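Local coordinates for NALP (Neisseria meningitidis, PDB 1UYN), which forms the outer-membrane translocator domain of an autotransporter, a hydrophilic pore through which the secreted protease passenger reaches the bacterial cell surface, at residues D23-R28 and S106-A111; G125-G130 and M155-L160. One frame throughout, in Å; residues are numbered along the deposited sequence.

Interaction 1 (D23-R28 and S106-A111)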
loop_
_atom_site.group_PDB
_atom_site.type_symbol
_atom_site.label_atom_id
_atom_site.label_comp_id
_atom_site.label_asym_id
_atom_site.label_seq_id
_atom_site.Cartn_x
_atom_site.Cartn_y
_atom_site.Cartn_z
ATOM N N ASP A 23 -5.384 -3.682 0.164
ATOM C CA ASP A 23 -4.909 -3.377 -1.179
ATOM C C ASP A 23 -4.175 -2.050 -1.106
ATOM O O ASP A 23 -3.082 -1.912 -1.635
ATOM C CB ASP A 23 -6.103 -3.298 -2.092
ATOM C CG ASP A 23 -5.731 -3.108 -3.522
ATOM O OD1 ASP A 23 -5.263 -4.070 -4.142
ATOM O OD2 ASP A 23 -5.936 -2.054 -4.129
ATOM N N MET A 24 -4.755 -1.091 -0.396
ATOM C CA MET A 24 -4.090 0.179 -0.156
ATOM C C MET A 24 -2.816 0.020 0.604
ATOM O O MET A 24 -1.846 0.695 0.294
ATOM C CB MET A 24 -5.000 1.167 0.575
ATOM C CG MET A 24 -5.665 2.156 -0.390
ATOM S SD MET A 24 -7.106 2.944 0.267
ATOM C CE MET A 24 -8.117 2.955 -1.162
ATOM N N GLN A 25 -2.832 -0.848 1.605
ATOM C CA GLN A 25 -1.681 -1.166 2.441
ATOM C C GLN A 25 -0.510 -1.723 1.648
ATOM O O GLN A 25 0.624 -1.475 2.003
ATOM C CB GLN A 25 -2.048 -2.176 3.516
ATOM C CG GLN A 25 -1.079 -2.225 4.659
ATOM C CD GLN A 25 -1.320 -1.144 5.714
ATOM O OE1 GLN A 25 -1.805 -0.059 5.395
ATOM N NE2 GLN A 25 -0.926 -1.425 6.974
ATOM N N GLY A 26 -0.749 -2.458 0.574
ATOM C CA GLY A 26 0.350 -2.963 -0.219
ATOM C C GLY A 26 1.108 -1.831 -0.898
ATOM O O GLY A 26 2.328 -1.918 -1.143
ATOM N N ARG A 27 0.396 -0.784 -1.282
ATOM C CA ARG A 27 1.074 0.329 -1.912
ATOM C C ARG A 27 1.795 1.150 -0.848
ATOM O O ARG A 27 2.901 1.653 -1.111
ATOM C CB ARG A 27 0.119 1.193 -2.712
ATOM C CG ARG A 27 -0.472 0.482 -3.935
ATOM C CD ARG A 27 -1.330 1.401 -4.741
ATOM N NE ARG A 27 -2.623 1.508 -4.106
ATOM C CZ ARG A 27 -3.557 0.590 -4.235
ATOM N NH1 ARG A 27 -3.332 -0.493 -4.986
ATOM N NH2 ARG A 27 -4.724 0.745 -3.625
ATOM N N ARG A 28 1.209 1.264 0.346
ATOM C CA ARG A 28 1.889 1.989 1.416
ATOM C C ARG A 28 3.241 1.369 1.677
ATOM O O ARG A 28 4.219 2.081 1.880
ATOM C CB ARG A 28 1.074 2.016 2.718
ATOM C CG ARG A 28 -0.182 2.803 2.563
ATOM C CD ARG A 28 -1.070 2.807 3.767
ATOM N NE ARG A 28 -2.360 3.472 3.489
ATOM C CZ ARG A 28 -3.545 2.861 3.488
ATOM N NH1 ARG A 28 -3.661 1.541 3.715
ATOM N NH2 ARG A 28 -4.633 3.565 3.230
ATOM N N SER A 106 -6.717 4.038 9.722
ATOM C CA SER A 106 -5.633 3.098 9.964
ATOM C C SER A 106 -4.379 3.720 10.481
ATOM O O SER A 106 -4.052 4.890 10.227
ATOM C CB SER A 106 -5.360 2.285 8.717
ATOM O OG SER A 106 -5.070 3.145 7.615
ATOM N N ILE A 107 -3.706 2.942 11.302
ATOM C CA ILE A 107 -2.422 3.364 11.838
ATOM C C ILE A 107 -1.461 2.244 11.671
ATOM O O ILE A 107 -1.687 1.166 12.157
ATOM C CB ILE A 107 -2.523 3.837 13.294
ATOM C CG1 ILE A 107 -3.390 5.109 13.315
ATOM C CG2 ILE A 107 -1.119 4.139 13.837
ATOM C CD1 ILE A 107 -3.712 5.701 14.717
ATOM N N SER A 108 -0.356 2.554 11.010
ATOM C CA SER A 108 0.589 1.548 10.587
ATOM C C SER A 108 1.998 2.016 10.732
ATOM O O SER A 108 2.323 3.168 10.395
ATOM C CB SER A 108 0.368 1.224 9.114
ATOM O OG SER A 108 -0.943 0.779 8.883
ATOM N N LEU A 109 2.829 1.088 11.186
ATOM C CA LEU A 109 4.251 1.221 11.185
ATOM C C LEU A 109 4.826 0.388 10.043
ATOM O O LEU A 109 4.535 -0.776 9.905
ATOM C CB LEU A 109 4.787 0.705 12.478
ATOM C CG LEU A 109 6.296 0.482 12.460
ATOM C CD1 LEU A 109 7.105 1.798 12.255
ATOM C CD2 LEU A 109 6.681 -0.213 13.788
ATOM N N PHE A 110 5.686 0.983 9.235
ATOM C CA PHE A 110 6.399 0.243 8.198
ATOM C C PHE A 110 7.885 0.250 8.449
ATOM O O PHE A 110 8.414 1.256 8.847
ATOM C CB PHE A 110 6.127 0.888 6.848
ATOM C CG PHE A 110 4.674 1.090 6.574
ATOM C CD1 PHE A 110 4.007 2.174 7.096
ATOM C CD2 PHE A 110 3.967 0.173 5.830
ATOM C CE1 PHE A 110 2.662 2.352 6.842
ATOM C CE2 PHE A 110 2.642 0.363 5.579
ATOM C CZ PHE A 110 1.993 1.466 6.077
ATOM N N ALA A 111 8.547 -0.873 8.202
ATOM C CA ALA A 111 9.995 -0.957 8.347
ATOM C C ALA A 111 10.620 -1.693 7.158
ATOM O O ALA A 111 10.054 -2.612 6.603
ATOM C CB ALA A 111 10.367 -1.648 9.672
#
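Q25 and R28 reach from helix 23-28 to S106, S108 and F110 on strand 106-111, the two axes approaching to 10.7 Å with an angle of 37° between their chain directions. The nearest CA atoms, those of R28 and F110, are still 8.3 Å apart, so side chains span the gap. CG of Q25 lies anti to the backbone N (chi1 -161°) and the chain bends beyond it, bringing the amide to the strand. Its NE2 donates an almost straight hydrogen bond (169°) to S108 OG at 2.9 Å, with the acceptor close to the amide plane. The same amide's OE1 accepts from R28 NH1 at 3.0 Å and lies at the edge of the F110 ring, near CZ. This is the inner side of a 12-stranded autotransporter barrel whose pore is occupied by helix 12-34: S106, S108 and F110 turn inward, while I107 and L109 alternate outward onto the surface. R28 CB packs obliquely on F110 CZ at 3.5 Å. The arginine chain then extends, and S106 OG sits over one face of the guanidinium, 4.4 Å from R28 CZ and offset toward the rim. R28 NE has its own partner, T69 OG1. Farther from this strand, R27 NH1 and NH2 both grip D23 OD2, and the pair is tied to other parts of the barrel wall by salt bridges from R27 to D52 and from D23 to R266.

Interaction 2 (G125-G130 and M155-L160)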
loop_
_atom_site.group_PDB
_atom_site.type_symbol
_atom_site.label_atom_id
_atom_site.label_comp_id
_atom_site.label_asym_id
_atom_site.label_seq_id
_atom_site.Cartn_x
_atom_site.Cartn_y
_atom_site.Cartn_z
ATOM N N GLY A 125 14.264 -6.632 2.999
ATOM C CA GLY A 125 13.265 -7.147 3.924
ATOM C C GLY A 125 12.318 -6.026 4.291
ATOM O O GLY A 125 12.736 -4.922 4.500
ATOM N N LEU A 126 11.028 -6.299 4.311
ATOM C CA LEU A 126 9.983 -5.330 4.660
ATOM C C LEU A 126 9.079 -5.947 5.731
ATOM O O LEU A 126 8.835 -7.137 5.727
ATOM C CB LEU A 126 9.132 -4.971 3.432
ATOM C CG LEU A 126 9.917 -4.592 2.163
ATOM C CD1 LEU A 126 9.049 -4.548 0.949
ATOM C CD2 LEU A 126 10.625 -3.260 2.328
ATOM N N PHE A 127 8.618 -5.121 6.654
ATOM C CA PHE A 127 7.670 -5.538 7.683
ATOM C C PHE A 127 6.721 -4.377 8.002
ATOM O O PHE A 127 7.091 -3.210 7.970
ATOM C CB PHE A 127 8.416 -5.964 8.942
ATOM C CG PHE A 127 7.520 -6.215 10.119
ATOM C CD1 PHE A 127 6.843 -7.434 10.245
ATOM C CD2 PHE A 127 7.321 -5.236 11.096
ATOM C CE1 PHE A 127 5.990 -7.692 11.332
ATOM C CE2 PHE A 127 6.478 -5.502 12.204
ATOM C CZ PHE A 127 5.814 -6.730 12.303
ATOM N N SER A 128 5.488 -4.683 8.304
ATOM C CA SER A 128 4.542 -3.648 8.683
ATOM C C SER A 128 3.524 -4.240 9.641
ATOM O O SER A 128 3.199 -5.444 9.603
ATOM C CB SER A 128 3.869 -3.067 7.457
ATOM O OG SER A 128 2.928 -3.991 6.941
ATOM N N TYR A 129 3.083 -3.391 10.554
ATOM C CA TYR A 129 2.066 -3.757 11.519
ATOM C C TYR A 129 1.171 -2.566 11.502
ATOM O O TYR A 129 1.632 -1.459 11.783
ATOM C CB TYR A 129 2.630 -3.975 12.933
ATOM C CG TYR A 129 1.601 -4.433 13.930
ATOM C CD1 TYR A 129 0.825 -3.522 14.642
ATOM C CD2 TYR A 129 1.379 -5.777 14.146
ATOM C CE1 TYR A 129 -0.128 -3.952 15.574
ATOM C CE2 TYR A 129 0.425 -6.226 15.069
ATOM C CZ TYR A 129 -0.329 -5.318 15.792
ATOM O OH TYR A 129 -1.297 -5.785 16.718
ATOM N N GLY A 130 -0.093 -2.787 11.157
ATOM C CA GLY A 130 -1.077 -1.762 11.348
ATOM C C GLY A 130 -2.372 -2.266 11.928
ATOM O O GLY A 130 -2.692 -3.451 11.893
ATOM N N MET A 155 -0.668 -7.442 9.034
ATOM C CA MET A 155 0.788 -7.446 8.992
ATOM C C MET A 155 1.295 -7.784 7.634
ATOM O O MET A 155 0.729 -8.589 6.960
ATOM C CB MET A 155 1.345 -8.444 9.966
ATOM C CG MET A 155 1.127 -7.943 11.374
ATOM S SD MET A 155 1.625 -9.130 12.631
ATOM C CE MET A 155 3.266 -10.015 11.663
ATOM N N GLN A 156 2.379 -7.182 7.233
ATOM C CA GLN A 156 2.980 -7.586 5.985
ATOM C C GLN A 156 4.425 -7.953 6.265
ATOM O O GLN A 156 5.096 -7.346 7.137
ATOM C CB GLN A 156 2.902 -6.459 4.950
ATOM C CG GLN A 156 1.506 -5.948 4.662
ATOM C CD GLN A 156 1.578 -4.602 4.030
ATOM O OE1 GLN A 156 2.284 -3.724 4.536
ATOM N NE2 GLN A 156 0.865 -4.410 2.939
ATOM N N LEU A 157 4.868 -8.984 5.550
ATOM C CA LEU A 157 6.270 -9.358 5.464
ATOM C C LEU A 157 6.685 -9.494 3.999
ATOM O O LEU A 157 5.985 -10.102 3.187
ATOM C CB LEU A 157 6.494 -10.687 6.164
ATOM C CG LEU A 157 7.098 -10.555 7.553
ATOM C CD1 LEU A 157 7.000 -11.901 8.245
ATOM C CD2 LEU A 157 8.595 -10.146 7.418
ATOM N N GLY A 158 7.846 -8.957 3.677
ATOM C CA GLY A 158 8.264 -8.834 2.304
ATOM C C GLY A 158 9.719 -9.222 2.138
ATOM O O GLY A 158 10.571 -8.926 2.995
ATOM N N ALA A 159 9.998 -9.872 1.020
ATOM C CA ALA A 159 11.334 -10.188 0.661
ATOM C C ALA A 159 11.441 -9.871 -0.808
ATOM O O ALA A 159 10.678 -10.352 -1.582
ATOM C CB ALA A 159 11.625 -11.646 0.942
ATOM N N LEU A 160 12.362 -9.007 -1.176
ATOM C CA LEU A 160 12.583 -8.690 -2.558
ATOM C C LEU A 160 14.077 -8.788 -2.871
ATOM O O LEU A 160 14.907 -8.472 -2.036
ATOM C CB LEU A 160 12.091 -7.281 -2.860
ATOM C CG LEU A 160 10.617 -6.940 -2.670
ATOM C CD1 LEU A 160 10.389 -5.451 -2.914
ATOM C CD2 LEU A 160 9.708 -7.759 -3.594
#
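L126 and S128 pair with G158 and Q156 through four main-chain hydrogen bonds between antiparallel strands 125-130 and 155-160, whose axes come within 4.5 Å. L126 N to G158 O measures 3.0 Å, and the return bond has G158 N giving to L126 O; S128 and Q156 exchange the second set. Between them F127 and L157 form a non-hydrogen-bonded pair, where CA-H...O contacts such as F127 CA to Q156 O add to the backbone pairing.

A polar side-chain bond accompanies the second pair. S128 OG stands between its own N and carbonyl carbon (chi1 74°), from where it donates to Q156 OE1 at 2.5 Å, a short and imprecise length. Q156 NE2, the other end of that amide, bonds to Q25 O of the central helix.

Apolar contacts lie on both faces. Inward, L126 CD1 meets L160 CD1 at 4.2 Å, and L126 also packs on L29 of the helix. Outward, M155 touches two rings: CG meets Y129 CD2, SD makes a Met-aromatic contact at the edge of that ring, 4.9 Å from its centroid, and CE, whose position is uncertain, lies near the edge of F127. L157 CG comes to the F127 ring edge at CD1. Aromatic and aliphatic groups outside, the polar pair S128 and Q156 inside and continuous antiparallel pairing are typical of a transmembrane beta-hairpin in an outer-membrane barrel.

How the interactions relate
Helix 12-34 comes first, followed by barrel strands 43-57, 62-79 and 82-97 before strand 100-117 returns to it; interaction 1 thus closes a loop of 77 residues, tying the pore helix to the wall. The chain then turns into strand 121-139, and interaction 2 closes the next hairpin, with 24 residues between its segments. The two loops lie in series, neither nested nor crossing. Strands 100-117 and 121-139 are sheet neighbours, joined by probable hydrogen bonds from A111 N to F127 O (2.8 Å) and from L109 N to Y129 O. On the inner side of the barrel, Q25 bridges strands 100-117 and 145-163, so the helix touches a strand of each contact.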